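PDB 6Y01: p450 cytochrome, putative from Rippkaea orientalis, which probably carries the molybdenum cofactor, binding it on a Rossmann-type fold of the SLOG superfamily. Local coordinates for residues P16-M21 and V111-G116. Residues are numbered along the deposited sequence; the frame is centred on the assembly and turned at random.
Sequences PIIGVM and VVIACG
G19 and M21 offer both their N-H and C=O groups to strand 111-115, making the parallel ladder between two central strands of the Rossmann-type fold. The G19 N to V111 O bond is 2.9 Å long and bends to 158° at the hydrogen; I113 N to G19 O, M21 N to I113 O and C115 N to M21 O are each 2.8 Å and nearly straight. Carbonyl I113 O also receives the CA-H of V20. On the face carrying I18, V20, V111 and I113, the closest side-chain pair is I18 CG2, set anti to its backbone N, and I113 CD1, at 3.8 Å; V20 CG2 lies farther from that methyl, at 4.5 Å. On the other face, M21 bends back over G19, and its CG meets V112 CG1 at 4.0 Å. The start is looser: I17 O stays 3.7 Å from V111 N, which is buried without a partner, and partly exposed P16 does not touch strand 111-115. I17 N is hydrogen-bonded to D110 OD2. Helices 29-44 and 162-176 cover the I18 face and helix 119-130 the M21 face, while strands 48-51 and 135-138 continue the sheet on either side.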
# COMPACT_ATOMS: atom_id res chain seq x y z
N PRO D 16 2.47 12.53 -21.64
CA PRO D 16 3.21 12.84 -20.42
C PRO D 16 2.26 13.10 -19.25
O PRO D 16 1.24 13.81 -19.43
CB PRO D 16 4.00 14.10 -20.77
CG PRO D 16 4.15 13.99 -22.28
CD PRO D 16 2.85 13.40 -22.75
N ILE D 17 2.59 12.56 -18.08
CA ILE D 17 1.89 12.82 -16.82
C ILE D 17 2.82 13.63 -15.93
O ILE D 17 3.95 13.22 -15.66
CB ILE D 17 1.50 11.57 -16.05
CG1 ILE D 17 0.51 10.73 -16.81
CG2 ILE D 17 0.93 11.95 -14.70
CD1 ILE D 17 0.02 9.50 -16.01
N ILE D 18 2.38 14.83 -15.56
CA ILE D 18 3.16 15.75 -14.72
C ILE D 18 2.50 15.79 -13.37
O ILE D 18 1.30 16.16 -13.26
CB ILE D 18 3.23 17.15 -15.34
CG1 ILE D 18 3.67 17.10 -16.81
CG2 ILE D 18 4.13 18.04 -14.52
CD1 ILE D 18 4.92 16.38 -17.10
N GLY D 19 3.25 15.38 -12.34
CA GLY D 19 2.75 15.43 -10.98
C GLY D 19 3.04 16.78 -10.37
O GLY D 19 4.16 17.19 -10.37
N VAL D 20 2.03 17.44 -9.86
CA VAL D 20 2.19 18.72 -9.17
C VAL D 20 1.85 18.50 -7.71
O VAL D 20 0.70 18.16 -7.39
CB VAL D 20 1.39 19.88 -9.78
CG1 VAL D 20 1.56 21.13 -8.94
CG2 VAL D 20 1.82 20.09 -11.21
N MET D 21 2.85 18.66 -6.86
CA MET D 21 2.75 18.48 -5.42
C MET D 21 2.91 19.86 -4.80
O MET D 21 3.59 20.73 -5.34
CB MET D 21 3.91 17.55 -4.90
CG MET D 21 4.05 16.23 -5.60
SD MET D 21 2.65 15.02 -5.35
CE MET D 21 2.09 14.83 -7.03
N VAL D 111 7.47 13.57 -14.64
CA VAL D 111 8.21 14.63 -13.93
C VAL D 111 7.37 15.02 -12.74
O VAL D 111 6.12 15.09 -12.87
CB VAL D 111 8.48 15.85 -14.83
CG1 VAL D 111 9.27 16.88 -14.05
CG2 VAL D 111 9.17 15.46 -16.13
N VAL D 112 7.99 15.31 -11.62
CA VAL D 112 7.32 15.76 -10.39
C VAL D 112 7.73 17.21 -10.18
O VAL D 112 8.93 17.53 -10.23
CB VAL D 112 7.76 14.89 -9.18
CG1 VAL D 112 7.22 15.46 -7.89
CG2 VAL D 112 7.32 13.45 -9.34
N ILE D 113 6.74 18.09 -10.02
CA ILE D 113 7.00 19.48 -9.64
C ILE D 113 6.52 19.69 -8.22
O ILE D 113 5.35 19.38 -7.90
CB ILE D 113 6.26 20.47 -10.57
CG1 ILE D 113 6.60 20.24 -12.04
CG2 ILE D 113 6.54 21.88 -10.11
CD1 ILE D 113 5.78 21.08 -13.01
N ALA D 114 7.41 20.23 -7.40
CA ALA D 114 7.05 20.65 -6.04
C ALA D 114 6.86 22.15 -6.10
O ALA D 114 7.83 22.90 -6.25
CB ALA D 114 8.13 20.26 -5.03
N CYS D 115 5.60 22.54 -5.93
CA CYS D 115 5.20 23.94 -6.00
C CYS D 115 4.92 24.39 -4.58
O CYS D 115 3.84 24.13 -4.04
CB CYS D 115 3.99 24.04 -6.93
SG CYS D 115 3.33 25.68 -7.16
N GLY D 116 5.91 25.04 -3.98
CA GLY D 116 5.93 25.34 -2.55
C GLY D 116 6.52 24.18 -1.76
O GLY D 116 6.95 23.17 -2.31